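Local coordinates for protein phospholethanolamine N-methyltransferase 2 (PDB 4KRI) that probably catalyses S-adenosylmethionine-dependent methylation of phosphomonomethylethanolamine on the nematode route to phosphocholine, at residues Y185-T188 and G189-A192; N401-D404 and G405-G409; M112-M115 and A116-T119; L380-E383 and R384-E388. All coordinates share one frame; numbering follows the deposited sequence.

Contact 1 of 4, residues Y185-T188 and G189-A192. With SAH (S-adenosyl-L-homocysteine), chain D.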
loop_
_atom_site.group_PDB
_atom_site.type_symbol
_atom_site.label_atom_id
_atom_site.label_comp_id
_atom_site.label_asym_id
_atom_site.label_seq_id
_atom_site.Cartn_x
_atom_site.Cartn_y
_atom_site.Cartn_z
ATOM N N TYR A 185 -7.649 9.993 -4.807
ATOM C CA TYR A 185 -6.712 9.242 -5.628
ATOM C C TYR A 185 -7.422 8.341 -6.637
ATOM O O TYR A 185 -7.118 7.154 -6.754
ATOM C CB TYR A 185 -5.729 8.464 -4.741
ATOM C CG TYR A 185 -4.932 9.354 -3.797
ATOM C CD1 TYR A 185 -4.219 10.455 -4.266
ATOM C CD2 TYR A 185 -4.909 9.109 -2.434
ATOM C CE1 TYR A 185 -3.495 11.263 -3.408
ATOM C CE2 TYR A 185 -4.182 9.921 -1.567
ATOM C CZ TYR A 185 -3.480 10.990 -2.060
ATOM O OH TYR A 185 -2.760 11.796 -1.191
ATOM N N THR A 186 -8.381 8.920 -7.354
ATOM C CA THR A 186 -8.878 8.318 -8.587
ATOM C C THR A 186 -7.751 8.313 -9.599
ATOM O O THR A 186 -6.781 9.053 -9.453
ATOM C CB THR A 186 -10.019 9.135 -9.206
ATOM O OG1 THR A 186 -9.579 10.482 -9.437
ATOM C CG2 THR A 186 -11.240 9.137 -8.294
ATOM N N ASP A 187 -7.883 7.503 -10.641
ATOM C CA ASP A 187 -6.863 7.486 -11.683
ATOM C C ASP A 187 -6.616 8.883 -12.276
ATOM O O ASP A 187 -5.471 9.311 -12.411
ATOM C CB ASP A 187 -7.222 6.476 -12.776
ATOM C CG ASP A 187 -6.940 5.041 -12.358
ATOM O OD1 ASP A 187 -6.227 4.839 -11.346
ATOM O OD2 ASP A 187 -7.420 4.115 -13.047
ATOM N N THR A 188 -7.684 9.607 -12.606
ATOM C CA THR A 188 -7.518 10.954 -13.150
ATOM C C THR A 188 -6.901 11.914 -12.136
ATOM O O THR A 188 -6.082 12.766 -12.494
ATOM C CB THR A 188 -8.842 11.549 -13.697
ATOM O OG1 THR A 188 -9.839 11.529 -12.668
ATOM C CG2 THR A 188 -9.328 10.748 -14.874
ATOM N N GLY A 189 -7.298 11.790 -10.874
ATOM C CA GLY A 189 -6.691 12.582 -9.826
ATOM C C GLY A 189 -5.205 12.308 -9.689
ATOM O O GLY A 189 -4.405 13.238 -9.542
ATOM N N ILE A 190 -4.840 11.029 -9.717
ATOM C CA ILE A 190 -3.439 10.636 -9.623
ATOM C C ILE A 190 -2.628 11.234 -10.774
ATOM O O ILE A 190 -1.607 11.877 -10.548
ATOM C CB ILE A 190 -3.284 9.101 -9.598
ATOM C CG1 ILE A 190 -3.782 8.547 -8.253
ATOM C CG2 ILE A 190 -1.846 8.715 -9.798
ATOM C CD1 ILE A 190 -3.957 7.033 -8.256
ATOM N N PHE A 191 -3.082 11.048 -12.010
ATOM C CA PHE A 191 -2.306 11.550 -13.138
ATOM C C PHE A 191 -2.284 13.081 -13.226
ATOM O O PHE A 191 -1.301 13.660 -13.678
ATOM C CB PHE A 191 -2.733 10.881 -14.451
ATOM C CG PHE A 191 -2.521 9.388 -14.454
ATOM C CD1 PHE A 191 -1.266 8.855 -14.189
ATOM C CD2 PHE A 191 -3.574 8.522 -14.709
ATOM C CE1 PHE A 191 -1.061 7.481 -14.173
ATOM C CE2 PHE A 191 -3.381 7.144 -14.699
ATOM C CZ PHE A 191 -2.122 6.626 -14.428
ATOM N N ALA A 192 -3.344 13.743 -12.765
ATOM C CA ALA A 192 -3.333 15.201 -12.709
ATOM C C ALA A 192 -2.321 15.673 -11.659
ATOM O O ALA A 192 -1.586 16.629 -11.883
ATOM C CB ALA A 192 -4.714 15.738 -12.399
HETATM N N SAH D . 5.261 9.069 -1.068
HETATM C CA SAH D . 4.728 9.265 -2.441
HETATM C CB SAH D . 3.150 9.301 -2.404
HETATM C CG SAH D . 2.487 10.485 -1.709
HETATM S SD SAH D . 0.670 10.360 -1.703
HETATM C C SAH D . 5.351 10.429 -3.105
HETATM O O SAH D . 6.253 11.043 -2.554
HETATM O OXT SAH D . 5.122 10.628 -4.287
HETATM C "C5'" SAH D . 0.177 9.577 -0.156
HETATM C "C4'" SAH D . 0.009 8.165 -0.213
HETATM O "O4'" SAH D . -0.166 7.665 1.139
HETATM C "C3'" SAH D . -1.244 7.816 -0.923
HETATM O "O3'" SAH D . -0.919 7.016 -2.039
HETATM C "C2'" SAH D . -2.046 7.056 0.036
HETATM O "O2'" SAH D . -2.755 5.996 -0.561
HETATM C "C1'" SAH D . -1.020 6.575 1.010
HETATM N N9 SAH D . -1.609 6.150 2.327
HETATM C C8 SAH D . -2.412 6.880 3.135
HETATM N N7 SAH D . -2.654 6.164 4.238
HETATM C C5 SAH D . -1.995 4.991 4.146
HETATM C C6 SAH D . -1.892 3.880 4.994
HETATM N N6 SAH D . -2.550 3.833 6.203
HETATM N N1 SAH D . -1.127 2.844 4.585
HETATM C C2 SAH D . -0.481 2.868 3.414
HETATM N N3 SAH D . -0.555 3.922 2.583
HETATM C C4 SAH D . -1.312 4.984 2.917
#
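Ile190 CG1 and the ribose C3' of S-adenosylhomocysteine each meet the Tyr185 ring obliquely, the first from the protein side and the second from the ligand side. The root of the tyrosine does the packing within the chain: CB of Tyr185 lies 4.0 Å from CG1 of Ile190. The outer half of the ring reaches the cofactor product, with Tyr185 CE2 3.7 Å from ribose C3'. Beyond the ring, Tyr185 OH is hydrogen-bonded to His301 NE2, and the two rings meet with their planes at about 65°, so the phenol is held at its far end. The second flat group, Phe191, also sits obliquely to its partner; its CD2 comes within 3.1 Å of Asp187 O, the same carbonyl that accepts from Phe191 N.

Between these rings the chain turns into a helix. Thr186 is the N-cap: chi1 of 57° sets OG1 between the backbone N and the carbonyl carbon, where it accepts from Gly189 N at 3.0 Å. Its own carbonyl O then takes Ile190 N at 2.8 Å, and CG1 of Ile190 lies 3.3 Å from that same Thr186 O. Bonds from Phe191 N to Asp187 O and from Ala192 N to Thr188 O carry the helix on. Asn256 ND2 binds Tyr185 O, fastening the residue just ahead of the turn to helix 255-268.

This is a threonine N-cap at the start of helix 187-197, placed so that the residue preceding the cap lines both the S-adenosylhomocysteine and the phosphomonomethylethanolamine pockets of the methyltransferase.

Contact 2 of 4, residues N401-D404 and G405-G409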
loop_
_atom_site.group_PDB
_atom_site.type_symbol
_atom_site.label_atom_id
_atom_site.label_comp_id
_atom_site.label_asym_id
_atom_site.label_seq_id
_atom_site.Cartn_x
_atom_site.Cartn_y
_atom_site.Cartn_z
ATOM N N ASN A 401 -12.208 20.826 -16.084
ATOM C CA ASN A 401 -12.581 20.713 -14.672
ATOM C C ASN A 401 -11.394 20.297 -13.807
ATOM O O ASN A 401 -11.215 20.786 -12.690
ATOM C CB ASN A 401 -13.727 19.709 -14.495
ATOM C CG ASN A 401 -15.064 20.247 -14.980
ATOM O OD1 ASN A 401 -15.243 21.457 -15.138
ATOM N ND2 ASN A 401 -16.017 19.346 -15.205
ATOM N N ALA A 402 -10.591 19.380 -14.335
ATOM C CA ALA A 402 -9.379 18.938 -13.654
ATOM C C ALA A 402 -8.380 20.087 -13.554
ATOM O O ALA A 402 -7.783 20.312 -12.497
ATOM C CB ALA A 402 -8.763 17.767 -14.388
ATOM N N TYR A 403 -8.210 20.812 -14.657
ATOM C CA TYR A 403 -7.284 21.943 -14.703
ATOM C C TYR A 403 -7.609 23.034 -13.682
ATOM O O TYR A 403 -6.734 23.477 -12.936
ATOM C CB TYR A 403 -7.213 22.556 -16.113
ATOM C CG TYR A 403 -6.324 23.777 -16.152
ATOM C CD1 TYR A 403 -4.937 23.655 -16.149
ATOM C CD2 TYR A 403 -6.867 25.056 -16.163
ATOM C CE1 TYR A 403 -4.121 24.780 -16.164
ATOM C CE2 TYR A 403 -6.059 26.175 -16.179
ATOM C CZ TYR A 403 -4.688 26.027 -16.184
ATOM O OH TYR A 403 -3.884 27.146 -16.192
ATOM N N ASP A 404 -8.860 23.481 -13.657
ATOM C CA ASP A 404 -9.252 24.531 -12.722
ATOM C C ASP A 404 -9.094 24.084 -11.262
ATOM O O ASP A 404 -8.734 24.886 -10.399
ATOM C CB ASP A 404 -10.682 25.004 -12.999
ATOM C CG ASP A 404 -10.839 25.612 -14.388
ATOM O OD1 ASP A 404 -9.848 26.167 -14.917
ATOM O OD2 ASP A 404 -11.956 25.537 -14.951
ATOM N N GLY A 405 -9.349 22.804 -10.998
ATOM C CA GLY A 405 -9.187 22.251 -9.663
ATOM C C GLY A 405 -7.749 22.292 -9.173
ATOM O O GLY A 405 -7.490 22.468 -7.973
ATOM N N LEU A 406 -6.804 22.117 -10.094
ATOM C CA LEU A 406 -5.392 22.235 -9.737
ATOM C C LEU A 406 -5.036 23.692 -9.444
ATOM O O LEU A 406 -4.374 23.998 -8.450
ATOM C CB LEU A 406 -4.490 21.697 -10.845
ATOM C CG LEU A 406 -4.218 20.200 -10.965
ATOM C CD1 LEU A 406 -3.120 19.961 -11.988
ATOM C CD2 LEU A 406 -3.844 19.597 -9.607
ATOM N N VAL A 407 -5.471 24.591 -10.321
ATOM C CA VAL A 407 -5.176 26.009 -10.151
ATOM C C VAL A 407 -5.766 26.548 -8.852
ATOM O O VAL A 407 -5.080 27.230 -8.085
ATOM C CB VAL A 407 -5.695 26.843 -11.341
ATOM C CG1 VAL A 407 -5.678 28.336 -11.007
ATOM C CG2 VAL A 407 -4.863 26.562 -12.579
ATOM N N SER A 408 -7.033 26.226 -8.600
ATOM C CA SER A 408 -7.719 26.719 -7.411
ATOM C C SER A 408 -7.183 26.071 -6.145
ATOM O O SER A 408 -7.165 26.689 -5.085
ATOM C CB SER A 408 -9.219 26.467 -7.520
ATOM O OG SER A 408 -9.785 27.298 -8.515
ATOM N N GLY A 409 -6.748 24.823 -6.256
ATOM C CA GLY A 409 -6.196 24.141 -5.103
ATOM C C GLY A 409 -4.898 24.776 -4.658
ATOM O O GLY A 409 -4.648 24.959 -3.463
#
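Tyr403 and Val407, one helical turn apart, make the main side-chain contact. A single methyl, Val407 CG2, sits over one face of the Tyr403 ring in a CH-pi contact, 4.0 Å from the centroid and 26° off the ring normal. It is shifted toward the hydroxyl end, so its nearest ring atom is Tyr403 CZ at 3.6 Å. With CG of Tyr403 trans to the backbone N (chi1 176°), the ring can swing forward along the helix and reach this methyl. The backbone of the same pair is joined as well: Val407 N donates to Tyr403 O at 3.1 Å.

On the exposed side of the helix, Asp404 O takes Ser408 N at 2.8 Å and, weakly, Ser408 OG at 3.2 Å, the serine hydroxyl having folded back over its own turn.

A second shell surrounds the aromatic pair. Tyr403 OH makes a weak hydrogen bond to Ile387 O, its ring touches Lys391 and Leu395, and both Leu406 and Val407 pack on Ile387 of helix 373-389.

Chemically the two sides differ: the one facing helix 373-389 relies mainly on apolar and CH-pi contact, with one weak hydroxyl bond, whereas the exposed one adds little beyond a weak hydroxyl bond to ordinary helix hydrogen bonding.

Contact 3 of 4, residues M112-M115 and A116-T119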
loop_
_atom_site.group_PDB
_atom_site.type_symbol
_atom_site.label_atom_id
_atom_site.label_comp_id
_atom_site.label_asym_id
_atom_site.label_seq_id
_atom_site.Cartn_x
_atom_site.Cartn_y
_atom_site.Cartn_z
ATOM N N MET A 112 -3.121 -3.528 -17.212
ATOM C CA MET A 112 -2.284 -3.254 -16.049
ATOM C C MET A 112 -3.067 -3.025 -14.760
ATOM O O MET A 112 -2.538 -3.236 -13.664
ATOM C CB MET A 112 -1.340 -2.075 -16.315
ATOM C CG MET A 112 -0.217 -2.381 -17.304
ATOM S SD MET A 112 0.621 -3.968 -17.035
ATOM C CE MET A 112 1.061 -3.819 -15.303
ATOM N N LYS A 113 -4.317 -2.587 -14.882
ATOM C CA LYS A 113 -5.138 -2.347 -13.700
ATOM C C LYS A 113 -5.767 -3.636 -13.184
ATOM O O LYS A 113 -6.559 -3.594 -12.244
ATOM C CB LYS A 113 -6.256 -1.336 -13.986
ATOM C CG LYS A 113 -5.811 -0.017 -14.580
ATOM C CD LYS A 113 -4.817 0.696 -13.689
ATOM C CE LYS A 113 -4.397 2.015 -14.320
ATOM N NZ LYS A 113 -3.067 2.452 -13.822
ATOM N N LYS A 114 -5.435 -4.771 -13.799
ATOM C CA LYS A 114 -6.073 -6.040 -13.439
ATOM C C LYS A 114 -5.983 -6.362 -11.948
ATOM O O LYS A 114 -6.968 -6.781 -11.333
ATOM C CB LYS A 114 -5.491 -7.196 -14.240
ATOM C CG LYS A 114 -6.339 -8.454 -14.142
ATOM C CD LYS A 114 -7.710 -8.232 -14.795
ATOM C CE LYS A 114 -8.602 -9.465 -14.675
ATOM N NZ LYS A 114 -9.934 -9.298 -15.340
ATOM N N MET A 115 -4.811 -6.171 -11.356
ATOM C CA MET A 115 -4.668 -6.445 -9.926
ATOM C C MET A 115 -5.653 -5.600 -9.127
ATOM O O MET A 115 -6.308 -6.094 -8.206
ATOM C CB MET A 115 -3.230 -6.179 -9.465
ATOM C CG MET A 115 -2.978 -6.455 -7.988
ATOM S SD MET A 115 -3.433 -5.071 -6.913
ATOM C CE MET A 115 -2.122 -3.903 -7.277
ATOM N N ALA A 116 -5.767 -4.330 -9.488
ATOM C CA ALA A 116 -6.657 -3.425 -8.760
ATOM C C ALA A 116 -8.122 -3.803 -8.940
ATOM O O ALA A 116 -8.897 -3.783 -7.988
ATOM C CB ALA A 116 -6.419 -1.978 -9.187
ATOM N N MET A 117 -8.499 -4.153 -10.166
ATOM C CA MET A 117 -9.884 -4.513 -10.451
ATOM C C MET A 117 -10.278 -5.814 -9.764
ATOM O O MET A 117 -11.398 -5.951 -9.275
ATOM C CB MET A 117 -10.112 -4.628 -11.964
ATOM C CG MET A 117 -9.701 -3.388 -12.740
ATOM S SD MET A 117 -10.431 -3.316 -14.394
ATOM C CE MET A 117 -10.642 -5.057 -14.780
ATOM N N LEU A 118 -9.356 -6.770 -9.720
ATOM C CA LEU A 118 -9.611 -8.017 -9.010
ATOM C C LEU A 118 -9.779 -7.753 -7.516
ATOM O O LEU A 118 -10.702 -8.284 -6.879
ATOM C CB LEU A 118 -8.481 -9.014 -9.259
ATOM C CG LEU A 118 -8.544 -9.747 -10.595
ATOM C CD1 LEU A 118 -7.317 -10.622 -10.733
ATOM C CD2 LEU A 118 -9.814 -10.594 -10.668
ATOM N N THR A 119 -8.911 -6.910 -6.960
ATOM C CA THR A 119 -8.979 -6.594 -5.538
ATOM C C THR A 119 -10.326 -5.973 -5.197
ATOM O O THR A 119 -10.966 -6.355 -4.207
ATOM C CB THR A 119 -7.836 -5.653 -5.128
ATOM O OG1 THR A 119 -6.591 -6.251 -5.513
ATOM C CG2 THR A 119 -7.837 -5.420 -3.623
HETATM O O HOH W 1 -3.328 -3.201 -10.958
#
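Helix 114-124 begins here, with Met117 N, Leu118 N and Thr119 N donating in turn to the carbonyls of Lys113, just ahead of it, Lys114 and Met115. The last of these carbonyls is gripped twice: Met115 O accepts Thr119 N at 3.0 Å and Thr119 OG1 at 2.7 Å, the two donors coming from opposite faces of the carbonyl plane. Thr119 OG1 can fold back because it lies trans to its own carbonyl carbon (chi1 -55°). Alongside, the Met115 side chain points the same way as Thr119, and its SD comes to 3.7 Å from Thr119 OG1.

On another side of the helix, Lys114 passes aslant Leu118, its CE 4.1 Å from Leu118 CG, while its NZ goes on to bond Ile77 O. At the N-terminal end a water accepts from Ala116 N at 3.1 Å and donates to Met112 O at 2.8 Å, bridging the first turn.

Met115 and Thr119 face strands 132-143 and 156-166, where Trp159 NE1 is hydrogen-bonded to Thr119 OG1. The buried hydroxyl therefore has both a partner for its proton, Met115 O, and one for its oxygen, so a polar group sits among apolar side chains with its bonding needs met.

Contact 4 of 4, residues L380-E383 and R384-E388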
loop_
_atom_site.group_PDB
_atom_site.type_symbol
_atom_site.label_atom_id
_atom_site.label_comp_id
_atom_site.label_asym_id
_atom_site.label_seq_id
_atom_site.Cartn_x
_atom_site.Cartn_y
_atom_site.Cartn_z
ATOM N N LEU A 380 4.920 25.659 -3.932
ATOM C CA LEU A 380 3.573 25.915 -4.440
ATOM C C LEU A 380 3.601 26.993 -5.514
ATOM O O LEU A 380 2.918 26.883 -6.538
ATOM C CB LEU A 380 2.628 26.324 -3.307
ATOM C CG LEU A 380 2.230 25.249 -2.289
ATOM C CD1 LEU A 380 1.560 25.897 -1.090
ATOM C CD2 LEU A 380 1.299 24.236 -2.918
ATOM N N LEU A 381 4.407 28.026 -5.289
ATOM C CA LEU A 381 4.528 29.125 -6.254
ATOM C C LEU A 381 5.143 28.681 -7.582
ATOM O O LEU A 381 4.681 29.082 -8.655
ATOM C CB LEU A 381 5.361 30.269 -5.671
ATOM C CG LEU A 381 4.706 31.034 -4.522
ATOM C CD1 LEU A 381 5.678 32.020 -3.888
ATOM C CD2 LEU A 381 3.474 31.756 -5.030
ATOM N N GLU A 382 6.201 27.878 -7.496
ATOM C CA GLU A 382 6.892 27.363 -8.674
ATOM C C GLU A 382 5.974 26.423 -9.433
ATOM O O GLU A 382 5.818 26.528 -10.652
ATOM C CB GLU A 382 8.161 26.621 -8.246
ATOM C CG GLU A 382 8.950 25.986 -9.386
ATOM C CD GLU A 382 10.338 25.533 -8.955
ATOM O OE1 GLU A 382 10.643 25.603 -7.742
ATOM O OE2 GLU A 382 11.128 25.111 -9.831
ATOM N N GLU A 383 5.373 25.491 -8.701
ATOM C CA GLU A 383 4.451 24.538 -9.293
ATOM C C GLU A 383 3.320 25.260 -10.025
ATOM O O GLU A 383 2.991 24.915 -11.161
ATOM C CB GLU A 383 3.925 23.566 -8.224
ATOM C CG GLU A 383 4.950 22.481 -7.859
ATOM C CD GLU A 383 4.524 21.594 -6.693
ATOM O OE1 GLU A 383 5.196 20.568 -6.457
ATOM O OE2 GLU A 383 3.540 21.928 -5.997
ATOM N N ARG A 384 2.754 26.289 -9.401
ATOM C CA ARG A 384 1.627 26.987 -10.016
ATOM C C ARG A 384 1.997 27.762 -11.278
ATOM O O ARG A 384 1.204 27.824 -12.221
ATOM C CB ARG A 384 0.903 27.910 -9.033
ATOM C CG ARG A 384 -0.440 28.384 -9.579
ATOM C CD ARG A 384 -1.059 29.429 -8.703
ATOM N NE ARG A 384 -0.178 30.582 -8.576
ATOM C CZ ARG A 384 -0.439 31.634 -7.811
ATOM N NH1 ARG A 384 -1.565 31.676 -7.111
ATOM N NH2 ARG A 384 0.419 32.643 -7.751
ATOM N N GLU A 385 3.186 28.354 -11.313
ATOM C CA GLU A 385 3.581 29.061 -12.526
ATOM C C GLU A 385 3.711 28.042 -13.655
ATOM O O GLU A 385 3.487 28.363 -14.817
ATOM C CB GLU A 385 4.881 29.842 -12.335
ATOM C CG GLU A 385 5.095 30.936 -13.383
ATOM C CD GLU A 385 4.006 32.008 -13.361
ATOM O OE1 GLU A 385 3.391 32.226 -12.291
ATOM O OE2 GLU A 385 3.764 32.634 -14.417
ATOM N N ARG A 386 4.038 26.803 -13.294
ATOM C CA ARG A 386 4.165 25.721 -14.270
ATOM C C ARG A 386 2.818 25.276 -14.868
ATOM O O ARG A 386 2.695 25.205 -16.092
ATOM C CB ARG A 386 4.941 24.540 -13.677
ATOM C CG ARG A 386 5.656 23.673 -14.709
ATOM C CD ARG A 386 6.845 22.939 -14.094
ATOM N NE ARG A 386 6.441 21.991 -13.055
ATOM C CZ ARG A 386 7.018 21.903 -11.859
ATOM N NH1 ARG A 386 8.029 22.703 -11.550
ATOM N NH2 ARG A 386 6.590 21.009 -10.975
ATOM N N ILE A 387 1.817 24.986 -14.030
ATOM C CA ILE A 387 0.477 24.649 -14.541
ATOM C C ILE A 387 -0.129 25.798 -15.347
ATOM O O ILE A 387 -0.767 25.579 -16.377
ATOM C CB ILE A 387 -0.560 24.257 -13.433
ATOM C CG1 ILE A 387 -0.473 25.175 -12.213
ATOM C CG2 ILE A 387 -0.429 22.815 -13.017
ATOM C CD1 ILE A 387 -1.449 24.809 -11.096
ATOM N N GLU A 388 0.059 27.018 -14.855
ATOM C CA GLU A 388 -0.444 28.213 -15.527
ATOM C C GLU A 388 0.232 28.404 -16.878
ATOM O O GLU A 388 -0.395 28.844 -17.840
ATOM C CB GLU A 388 -0.222 29.452 -14.654
ATOM C CG GLU A 388 -1.318 29.712 -13.625
ATOM C CD GLU A 388 -1.050 30.949 -12.786
ATOM O OE1 GLU A 388 0.122 31.376 -12.716
ATOM O OE2 GLU A 388 -2.009 31.494 -12.199
HETATM O O HOH W 2 3.397 31.595 -8.988
HETATM O O HOH W 3 7.085 20.011 -8.305
#
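Arg386 leans back along the helix over Glu383 and Glu382, and its guanidinium is turned steeply to both carboxylates, by 79° to the first and 69° to the second. Neither acid forms a salt bridge with it. Glu383 CA lies over one face of the guanidinium, and the nearest side-chain approach of this pair is Glu383 CG to Arg386 NH2 at 3.8 Å. A water in the guanidinium plane, at its edge, makes the connection instead: it accepts from Arg386 NH2 at 2.9 Å and donates to Glu383 OE1 at 2.7 Å. Glu382 stays extended, with OE2 4.3 Å from Arg386 NH1, beyond a salt bridge, though the opposite charges probably attract at this range.

All of this lies on helix 373-389, whose buried side packs on helices 187-197 and 400-418. Direct partners of the charged ends come from these helices and from Gly205, just ahead of helix 206-215: Glu383 OE2 takes Trp410 NE1, Glu383 OE1 takes Gly205 N, and Arg386 NH2 donates to Ile196 O. With two N-H donors and a water upon it, the buried Glu383 carboxylate is probably kept ionised.

Arg384, for its part, bends at chi3 (59°), which brings NH2 to 4.2 Å from CD2 of Leu381; the methyl meets the guanidinium obliquely. A second water donates to Leu381 O at 2.8 Å and has weak bonds to Arg384 NH2 and Glu385 OE1.

All four are local contacts along a helix, each on a different one; contacts 1 and 3 include its start, contacts 2 and 4 lie within it. Contact 3, in the N-terminal family region, is the most buried, and it meets contact 1 through Lys113 CE and Asp187 OD2, 3.9 Å apart. Contact 1 is the one at the ligands. Contacts 2 and 4 are more peripheral, each with an exposed side, and touch through Tyr403, Val407 and Ile387, while Leu406 of contact 2 also packs on Ala192 O of contact 1. Chemistry follows place: a capping hydroxyl in contact 1, a methyl on a ring in contact 2, a buried threonine in contact 3, water-bridged charges in contact 4.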